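PDB 5WA4: pyridine synthase TbtD, which probably forms the central pyridine ring of the thiopeptide antibiotic thiomuracin by an enzymatic [4+2] aza-cycloaddition on a leader-bearing peptide. Local coordinates for residues E8-F13 / Y59-R64; E210-H215 / V338-A343. All blocks are in the same frame, centred on the assembly; numbering follows the deposited sequence.

In the fold
From the N terminus the chain enters strand 9-16, passes through helix 22-35 and strand 44-49, and returns along strand 55-62, where contact 1 closes the first excursion by pairing 8-13 with 59-64 inside a four-stranded antiparallel sheet. Helix 64-85 follows at once. After the last strand, 123-128, the fold is helical, and contact 2 joins helix 205-218 to helix 332-352 across more than 120 residues without a strand among those modelled. The contacts neither nest nor cross: contact 1 is complete before contact 2 opens. Their centres lie about 42 Å apart, on opposite sides of the chain's centre, one in the sheet and one among the helices that meet the bound peptide.

Contact 1 (E8-F13 / Y59-R64); sequences ERWWRF and YVSTTR
Strands 9-16 and 55-62 pair here as neighbours in a four-stranded antiparallel sheet. The best-formed link is the hydrogen-bonded pair Trp11-Val60: Trp11 N gives a nearly straight bond (171°) to Val60 O, 2.9 Å away, and Val60 N returns one to Trp11 O. Trp11 adds a side-chain hydrogen bond. With CG anti to the carbonyl carbon (chi1 -59°), its indole reaches along the partner strand and brings NE1 2.9 Å from Thr62 O, in a bond bent to 139°, the oxygen near the ring plane but NE1 above the carbonyl plane. An indole suits the place, joining an N-H to a large apolar ring; Trp11 CZ2 comes near Arg64 CB, 4.0 Å away, where helix 64-85 begins. Thr63 is the helix N-cap, its short hydroxyl side chain letting OG1 accept a weak hydrogen bond from Ala66 N. This helix covers the Trp11 and Val60 face through Leu67 and Val71.

The other face carries Trp10, Arg12, Tyr59 and Ser61. Arg12 CG lies 3.8 Å from Tyr59 CE1, the side chains running alongside, while Arg12 NE hydrogen-bonds Gly127 O. Ser61 is small enough to fit beneath Trp10: its CB makes a CH-pi contact, 3.5 Å from the six-membered ring's centroid.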
ATOM      1  N   GLU E   8     -29.252  28.335 -28.014  1.00 83.10           N
ATOM      2  CA  GLU E   8     -29.805  28.434 -26.663  1.00 89.37           C
ATOM      3  C   GLU E   8     -29.682  27.117 -25.890  1.00 89.95           C
ATOM      4  O   GLU E   8     -29.845  27.098 -24.663  1.00 96.52           O
ATOM      5  CB  GLU E   8     -31.270  28.882 -26.713  1.00 87.23           C
ATOM      6  CG  GLU E   8     -31.755  29.520 -25.420  1.00 91.76           C
ATOM      7  CD  GLU E   8     -32.477  30.832 -25.664  1.00 95.34           C
ATOM      8  OE1 GLU E   8     -33.730  30.823 -25.696  1.00 95.43           O
ATOM      9  OE2 GLU E   8     -31.785  31.867 -25.829  1.00 84.46           O
ATOM     10  N   ARG E   9     -29.413  26.023 -26.604  1.00 77.68           N
ATOM     11  CA  ARG E   9     -28.955  24.791 -25.954  1.00 87.39           C
ATOM     12  C   ARG E   9     -28.234  23.832 -26.919  1.00 81.64           C
ATOM     13  O   ARG E   9     -28.185  24.061 -28.131  1.00 79.63           O
ATOM     14  CB  ARG E   9     -30.119  24.070 -25.256  1.00 88.29           C
ATOM     15  CG  ARG E   9     -29.662  23.402 -23.960  1.00 96.34           C
ATOM     16  CD  ARG E   9     -30.798  22.890 -23.105  1.00108.28           C
ATOM     17  NE  ARG E   9     -31.753  23.938 -22.735  1.00116.05           N
ATOM     18  CZ  ARG E   9     -32.658  23.815 -21.765  1.00115.25           C
ATOM     19  NH1 ARG E   9     -32.726  22.691 -21.061  1.00117.26           N
ATOM     20  NH2 ARG E   9     -33.494  24.814 -21.496  1.00107.21           N
ATOM     21  N   TRP E  10     -27.656  22.772 -26.356  1.00 79.85           N
ATOM     22  CA  TRP E  10     -26.871  21.800 -27.113  1.00 76.99           C
ATOM     23  C   TRP E  10     -27.710  20.611 -27.533  1.00 82.22           C
ATOM     24  O   TRP E  10     -28.203  19.872 -26.681  1.00 84.37           O
ATOM     25  CB  TRP E  10     -25.689  21.297 -26.292  1.00 73.11           C
ATOM     26  CG  TRP E  10     -24.541  22.226 -26.255  1.00 70.45           C
ATOM     27  CD1 TRP E  10     -24.097  22.932 -25.179  1.00 69.54           C
ATOM     28  CD2 TRP E  10     -23.669  22.554 -27.339  1.00 68.31           C
ATOM     29  NE1 TRP E  10     -23.001  23.679 -25.524  1.00 70.45           N
ATOM     30  CE2 TRP E  10     -22.714  23.462 -26.853  1.00 69.33           C
ATOM     31  CE3 TRP E  10     -23.592  22.156 -28.680  1.00 64.32           C
ATOM     32  CZ2 TRP E  10     -21.704  23.995 -27.650  1.00 71.40           C
ATOM     33  CZ3 TRP E  10     -22.593  22.679 -29.473  1.00 65.13           C
ATOM     34  CH2 TRP E  10     -21.662  23.593 -28.960  1.00 69.70           C
ATOM     35  N   TRP E  11     -27.858  20.428 -28.843  1.00 73.81           N
ATOM     36  CA  TRP E  11     -28.617  19.309 -29.377  1.00 71.81           C
ATOM     37  C   TRP E  11     -27.694  18.177 -29.833  1.00 73.36           C
ATOM     38  O   TRP E  11     -26.565  18.416 -30.281  1.00 71.03           O
ATOM     39  CB  TRP E  11     -29.498  19.772 -30.534  1.00 74.18           C
ATOM     40  CG  TRP E  11     -30.476  20.841 -30.155  1.00 84.34           C
ATOM     41  CD1 TRP E  11     -30.373  22.186 -30.401  1.00 81.84           C
ATOM     42  CD2 TRP E  11     -31.709  20.660 -29.439  1.00 91.04           C
ATOM     43  NE1 TRP E  11     -31.470  22.846 -29.894  1.00 85.43           N
ATOM     44  CE2 TRP E  11     -32.304  21.930 -29.300  1.00 88.79           C
ATOM     45  CE3 TRP E  11     -32.364  19.545 -28.904  1.00 90.30           C
ATOM     46  CZ2 TRP E  11     -33.522  22.113 -28.654  1.00 87.45           C
ATOM     47  CZ3 TRP E  11     -33.571  19.731 -28.261  1.00 92.76           C
ATOM     48  CH2 TRP E  11     -34.138  21.005 -28.140  1.00 91.36           C
ATOM     49  N   ARG E  12     -28.186  16.945 -29.733  1.00 74.02           N
ATOM     50  CA  ARG E  12     -27.373  15.773 -30.034  1.00 72.32           C
ATOM     51  C   ARG E  12     -27.881  14.966 -31.223  1.00 73.81           C
ATOM     52  O   ARG E  12     -29.084  14.777 -31.401  1.00 73.95           O
ATOM     53  CB  ARG E  12     -27.292  14.866 -28.812  1.00 71.51           C
ATOM     54  CG  ARG E  12     -26.579  15.486 -27.641  1.00 78.23           C
ATOM     55  CD  ARG E  12     -26.520  14.522 -26.479  1.00 83.18           C
ATOM     56  NE  ARG E  12     -27.824  14.346 -25.852  1.00 78.97           N
ATOM     57  CZ  ARG E  12     -28.065  13.443 -24.912  1.00 84.72           C
ATOM     58  NH1 ARG E  12     -27.087  12.645 -24.504  1.00 84.51           N
ATOM     59  NH2 ARG E  12     -29.275  13.338 -24.379  1.00 85.75           N
ATOM     60  N   PHE E  13     -26.943  14.481 -32.029  1.00 71.96           N
ATOM     61  CA  PHE E  13     -27.278  13.582 -33.122  1.00 70.46           C
ATOM     62  C   PHE E  13     -26.367  12.365 -33.105  1.00 67.67           C
ATOM     63  O   PHE E  13     -25.177  12.476 -32.797  1.00 66.22           O
ATOM     64  CB  PHE E  13     -27.178  14.313 -34.461  1.00 73.56           C
ATOM     65  CG  PHE E  13     -28.347  15.223 -34.739  1.00 79.30           C
ATOM     66  CD1 PHE E  13     -29.561  14.702 -35.154  1.00 79.38           C
ATOM     67  CD2 PHE E  13     -28.236  16.593 -34.568  1.00 76.76           C
ATOM     68  CE1 PHE E  13     -30.643  15.534 -35.401  1.00 79.33           C
ATOM     69  CE2 PHE E  13     -29.314  17.427 -34.817  1.00 76.10           C
ATOM     70  CZ  PHE E  13     -30.518  16.896 -35.229  1.00 80.47           C
ATOM     71  N   TYR E  59     -22.874  17.564 -32.286  1.00 61.09           N
ATOM     72  CA  TYR E  59     -23.409  18.560 -31.371  1.00 64.79           C
ATOM     73  C   TYR E  59     -23.591  19.879 -32.103  1.00 61.59           C
ATOM     74  O   TYR E  59     -22.645  20.388 -32.687  1.00 59.20           O
ATOM     75  CB  TYR E  59     -22.472  18.748 -30.176  1.00 63.24           C
ATOM     76  CG  TYR E  59     -22.197  17.478 -29.393  1.00 61.76           C
ATOM     77  CD1 TYR E  59     -23.074  17.036 -28.413  1.00 60.56           C
ATOM     78  CD2 TYR E  59     -21.063  16.713 -29.655  1.00 55.00           C
ATOM     79  CE1 TYR E  59     -22.818  15.873 -27.702  1.00 65.74           C
ATOM     80  CE2 TYR E  59     -20.800  15.555 -28.957  1.00 52.72           C
ATOM     81  CZ  TYR E  59     -21.675  15.137 -27.981  1.00 62.41           C
ATOM     82  OH  TYR E  59     -21.402  13.978 -27.286  1.00 66.40           O
ATOM     83  N   VAL E  60     -24.807  20.419 -32.094  1.00 65.70           N
ATOM     84  CA  VAL E  60     -25.035  21.780 -32.596  1.00 71.08           C
ATOM     85  C   VAL E  60     -25.811  22.615 -31.568  1.00 71.76           C
ATOM     86  O   VAL E  60     -26.724  22.115 -30.901  1.00 67.54           O
ATOM     87  CB  VAL E  60     -25.797  21.782 -33.931  1.00 69.10           C
ATOM     88  CG1 VAL E  60     -25.716  23.158 -34.580  1.00 75.11           C
ATOM     89  CG2 VAL E  60     -25.223  20.742 -34.869  1.00 73.46           C
ATOM     90  N   SER E  61     -25.445  23.884 -31.408  1.00 74.22           N
ATOM     91  CA  SER E  61     -26.158  24.695 -30.420  1.00 76.64           C
ATOM     92  C   SER E  61     -26.940  25.839 -31.042  1.00 74.25           C
ATOM     93  O   SER E  61     -26.368  26.835 -31.490  1.00 69.71           O
ATOM     94  CB  SER E  61     -25.198  25.245 -29.356  1.00 72.10           C
ATOM     95  OG  SER E  61     -24.181  26.032 -29.922  1.00 60.04           O
ATOM     96  N   THR E  62     -28.257  25.655 -31.071  1.00 75.66           N
ATOM     97  CA  THR E  62     -29.218  26.700 -31.412  1.00 82.04           C
ATOM     98  C   THR E  62     -30.515  26.448 -30.664  1.00 82.60           C
ATOM     99  O   THR E  62     -30.560  25.625 -29.757  1.00 86.53           O
ATOM    100  CB  THR E  62     -29.511  26.773 -32.933  1.00 79.82           C
ATOM    101  OG1 THR E  62     -29.360  25.472 -33.515  1.00 77.88           O
ATOM    102  CG2 THR E  62     -28.608  27.786 -33.632  1.00 73.60           C
ATOM    103  N   THR E  63     -31.566  27.161 -31.057  1.00 88.13           N
ATOM    104  CA  THR E  63     -32.907  26.971 -30.502  1.00 90.22           C
ATOM    105  C   THR E  63     -33.623  25.805 -31.155  1.00 88.52           C
ATOM    106  O   THR E  63     -33.116  25.226 -32.111  1.00 92.97           O
ATOM    107  CB  THR E  63     -33.764  28.211 -30.700  1.00 95.32           C
ATOM    108  OG1 THR E  63     -33.643  28.645 -32.062  1.00 86.71           O
ATOM    109  CG2 THR E  63     -33.298  29.319 -29.765  1.00100.08           C
ATOM    110  N   ARG E  64     -34.813  25.474 -30.662  1.00 89.91           N
ATOM    111  CA  ARG E  64     -35.571  24.385 -31.270  1.00 95.29           C
ATOM    112  C   ARG E  64     -36.139  24.874 -32.603  1.00 93.83           C
ATOM    113  O   ARG E  64     -36.384  24.088 -33.515  1.00 96.24           O
ATOM    114  CB  ARG E  64     -36.686  23.885 -30.334  1.00 92.90           C
ATOM    115  CG  ARG E  64     -37.853  23.183 -31.034  1.00 91.49           C
ATOM    116  CD  ARG E  64     -38.880  22.672 -30.042  1.00100.81           C
ATOM    117  NE  ARG E  64     -40.112  23.462 -30.097  1.00114.70           N
ATOM    118  CZ  ARG E  64     -41.197  23.237 -29.355  1.00117.40           C
ATOM    119  NH1 ARG E  64     -41.221  22.242 -28.474  1.00113.49           N
ATOM    120  NH2 ARG E  64     -42.261  24.020 -29.490  1.00120.06           N
TER

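Contact 2 (E210-H215 / V338-A343); sequences ELWRDH and VCHLAA
His340 projects from helix 332-352 into a buried helix-helix interface, its CG anti to the backbone N (chi1 -178°), so that the imidazole extends toward helix 205-218. Its CB starts the contact at 3.7 Å from Trp212 CE3. CG comes next, 3.6 Å from the same Trp212 CE3, which sits over one face of the imidazole. The six-membered ring of Trp212 and the imidazole are inclined at 52°, an oblique aromatic pair. Farther out, CD2 packs 3.6 Å from Trp212 CB, and at the tip NE2 meets Arg213 CG, 3.8 Å away. The flat imidazole thus takes Trp212 against one face and Arg213 CG at its edge.

One residue on, Leu341 reaches His215, its CD1 4.1 Å from His215 CD2 at the edge of the His215 ring. His215 is held by Arg218 NH2 through ND1, and its NE2 makes a weak hydrogen bond to the backbone of the bound leader peptide fragment. An apolar side chain of the peptide packs on Trp212, and one on Leu341, so the interface also helps line the peptide site.

No hydrogen bond crosses between 210-215 and 338-343, whose axes pass 10.0 Å apart at -52°. A second subunit adds Arg188, salt-bridged to Asp214. Helix 184-201 packs against both segments, bringing Leu199 to Trp212 and Leu191 to Ala342, while helix 164-178 meets Val338 and Ala342.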
ATOM      1  N   GLU E 210      12.615  -0.174 -26.521  1.00 70.34           N
ATOM      2  CA  GLU E 210      13.807  -0.157 -27.348  1.00 69.00           C
ATOM      3  C   GLU E 210      13.441  -0.368 -28.785  1.00 69.42           C
ATOM      4  O   GLU E 210      14.207   0.007 -29.659  1.00 72.72           O
ATOM      5  CB  GLU E 210      14.798  -1.200 -26.904  1.00 73.58           C
ATOM      6  CG  GLU E 210      15.519  -0.700 -25.700  1.00 78.38           C
ATOM      7  CD  GLU E 210      15.537  -1.751 -24.646  1.00 89.64           C
ATOM      8  OE1 GLU E 210      15.743  -2.931 -25.009  1.00 96.85           O
ATOM      9  OE2 GLU E 210      15.170  -1.396 -23.497  1.00100.76           O
ATOM     10  N   LEU E 211      12.277  -0.956 -29.041  1.00 61.78           N
ATOM     11  CA  LEU E 211      11.786  -0.997 -30.408  1.00 59.46           C
ATOM     12  C   LEU E 211      11.611   0.445 -30.901  1.00 68.10           C
ATOM     13  O   LEU E 211      11.936   0.766 -32.048  1.00 66.23           O
ATOM     14  CB  LEU E 211      10.480  -1.772 -30.489  1.00 69.43           C
ATOM     15  CG  LEU E 211      10.577  -3.286 -30.698  1.00 78.49           C
ATOM     16  CD1 LEU E 211       9.196  -3.918 -30.499  1.00 66.38           C
ATOM     17  CD2 LEU E 211      11.176  -3.627 -32.083  1.00 79.09           C
ATOM     18  N   TRP E 212      11.126   1.310 -30.007  1.00 70.52           N
ATOM     19  CA  TRP E 212      10.939   2.735 -30.290  1.00 61.23           C
ATOM     20  C   TRP E 212      12.273   3.485 -30.270  1.00 58.19           C
ATOM     21  O   TRP E 212      12.589   4.178 -31.230  1.00 56.53           O
ATOM     22  CB  TRP E 212       9.944   3.355 -29.295  1.00 57.91           C
ATOM     23  CG  TRP E 212       8.511   2.908 -29.545  1.00 63.25           C
ATOM     24  CD1 TRP E 212       8.068   2.161 -30.595  1.00 64.21           C
ATOM     25  CD2 TRP E 212       7.354   3.168 -28.723  1.00 60.87           C
ATOM     26  NE1 TRP E 212       6.717   1.943 -30.488  1.00 62.97           N
ATOM     27  CE2 TRP E 212       6.256   2.537 -29.353  1.00 57.20           C
ATOM     28  CE3 TRP E 212       7.146   3.869 -27.534  1.00 61.04           C
ATOM     29  CZ2 TRP E 212       4.964   2.598 -28.826  1.00 53.34           C
ATOM     30  CZ3 TRP E 212       5.857   3.921 -27.008  1.00 56.87           C
ATOM     31  CH2 TRP E 212       4.786   3.294 -27.657  1.00 58.52           C
ATOM     32  N   ARG E 213      13.061   3.336 -29.204  1.00 60.90           N
ATOM     33  CA  ARG E 213      14.392   3.970 -29.141  1.00 64.17           C
ATOM     34  C   ARG E 213      15.279   3.544 -30.323  1.00 67.22           C
ATOM     35  O   ARG E 213      16.144   4.304 -30.743  1.00 72.97           O
ATOM     36  CB  ARG E 213      15.111   3.663 -27.808  1.00 64.94           C
ATOM     37  CG  ARG E 213      14.214   3.740 -26.568  1.00 65.14           C
ATOM     38  CD  ARG E 213      14.772   4.536 -25.395  1.00 64.88           C
ATOM     39  NE  ARG E 213      15.250   3.757 -24.242  1.00 64.82           N
ATOM     40  CZ  ARG E 213      15.137   4.171 -22.972  1.00 69.92           C
ATOM     41  NH1 ARG E 213      14.530   5.330 -22.698  1.00 77.21           N
ATOM     42  NH2 ARG E 213      15.598   3.432 -21.963  1.00 61.84           N
ATOM     43  N   ASP E 214      15.049   2.345 -30.867  1.00 70.74           N
ATOM     44  CA  ASP E 214      15.763   1.866 -32.060  1.00 67.92           C
ATOM     45  C   ASP E 214      15.210   2.513 -33.329  1.00 72.95           C
ATOM     46  O   ASP E 214      15.961   3.047 -34.136  1.00 77.48           O
ATOM     47  CB  ASP E 214      15.672   0.339 -32.196  1.00 67.38           C
ATOM     48  CG  ASP E 214      16.580  -0.400 -31.219  1.00 72.70           C
ATOM     49  OD1 ASP E 214      17.109   0.242 -30.288  1.00 80.07           O
ATOM     50  OD2 ASP E 214      16.744  -1.631 -31.362  1.00 74.64           O
ATOM     51  N   HIS E 215      13.897   2.444 -33.510  1.00 70.23           N
ATOM     52  CA  HIS E 215      13.245   3.079 -34.647  1.00 68.66           C
ATOM     53  C   HIS E 215      13.568   4.561 -34.716  1.00 75.91           C
ATOM     54  O   HIS E 215      13.606   5.151 -35.793  1.00 80.54           O
ATOM     55  CB  HIS E 215      11.732   2.907 -34.577  1.00 70.86           C
ATOM     56  CG  HIS E 215      10.996   3.714 -35.598  1.00 71.11           C
ATOM     57  ND1 HIS E 215      10.987   3.387 -36.936  1.00 78.64           N
ATOM     58  CD2 HIS E 215      10.284   4.859 -35.484  1.00 71.53           C
ATOM     59  CE1 HIS E 215      10.276   4.281 -37.600  1.00 79.78           C
ATOM     60  NE2 HIS E 215       9.841   5.187 -36.743  1.00 79.43           N
ATOM     61  N   VAL E 338       4.146   8.547 -31.104  1.00 45.21           N
ATOM     62  CA  VAL E 338       4.483   9.925 -31.485  1.00 46.60           C
ATOM     63  C   VAL E 338       5.086  10.772 -30.323  1.00 45.62           C
ATOM     64  O   VAL E 338       6.109  11.438 -30.515  1.00 38.87           O
ATOM     65  CB  VAL E 338       3.258  10.624 -32.068  1.00 44.88           C
ATOM     66  CG1 VAL E 338       3.443  12.115 -32.073  1.00 41.63           C
ATOM     67  CG2 VAL E 338       3.006  10.101 -33.474  1.00 44.43           C
ATOM     68  N   CYS E 339       4.498  10.717 -29.120  1.00 47.93           N
ATOM     69  CA  CYS E 339       5.089  11.434 -27.979  1.00 46.29           C
ATOM     70  C   CYS E 339       6.458  10.874 -27.671  1.00 46.41           C
ATOM     71  O   CYS E 339       7.376  11.612 -27.326  1.00 50.96           O
ATOM     72  CB  CYS E 339       4.239  11.349 -26.704  1.00 46.53           C
ATOM     73  SG  CYS E 339       2.552  11.995 -26.794  1.00 54.07           S
ATOM     74  N   HIS E 340       6.602   9.563 -27.758  1.00 45.19           N
ATOM     75  CA  HIS E 340       7.881   8.993 -27.403  1.00 48.29           C
ATOM     76  C   HIS E 340       8.956   9.474 -28.397  1.00 52.82           C
ATOM     77  O   HIS E 340      10.087   9.805 -28.002  1.00 50.31           O
ATOM     78  CB  HIS E 340       7.811   7.481 -27.363  1.00 45.83           C
ATOM     79  CG  HIS E 340       9.092   6.843 -26.948  1.00 47.57           C
ATOM     80  ND1 HIS E 340       9.373   6.526 -25.637  1.00 58.02           N
ATOM     81  CD2 HIS E 340      10.197   6.520 -27.662  1.00 54.96           C
ATOM     82  CE1 HIS E 340      10.584   6.004 -25.564  1.00 63.21           C
ATOM     83  NE2 HIS E 340      11.109   5.996 -26.780  1.00 58.44           N
ATOM     84  N   LEU E 341       8.593   9.549 -29.675  1.00 46.43           N
ATOM     85  CA  LEU E 341       9.526  10.032 -30.689  1.00 48.25           C
ATOM     86  C   LEU E 341       9.802  11.536 -30.543  1.00 54.08           C
ATOM     87  O   LEU E 341      10.913  11.996 -30.815  1.00 52.89           O
ATOM     88  CB  LEU E 341       8.999   9.717 -32.095  1.00 51.96           C
ATOM     89  CG  LEU E 341       8.998   8.223 -32.449  1.00 55.84           C
ATOM     90  CD1 LEU E 341       8.227   7.920 -33.731  1.00 48.34           C
ATOM     91  CD2 LEU E 341      10.436   7.731 -32.535  1.00 54.40           C
ATOM     92  N   ALA E 342       8.810  12.313 -30.114  1.00 55.98           N
ATOM     93  CA  ALA E 342       9.067  13.735 -29.897  1.00 49.13           C
ATOM     94  C   ALA E 342      10.108  13.878 -28.820  1.00 48.06           C
ATOM     95  O   ALA E 342      11.074  14.616 -28.996  1.00 54.28           O
ATOM     96  CB  ALA E 342       7.828  14.477 -29.529  1.00 44.66           C
ATOM     97  N   ALA E 343       9.948  13.139 -27.730  1.00 42.44           N
ATOM     98  CA  ALA E 343      10.857  13.314 -26.597  1.00 54.10           C
ATOM     99  C   ALA E 343      12.290  12.853 -26.922  1.00 53.87           C
ATOM    100  O   ALA E 343      13.261  13.466 -26.474  1.00 60.48           O
ATOM    101  CB  ALA E 343      10.319  12.593 -25.352  1.00 42.29           C
TER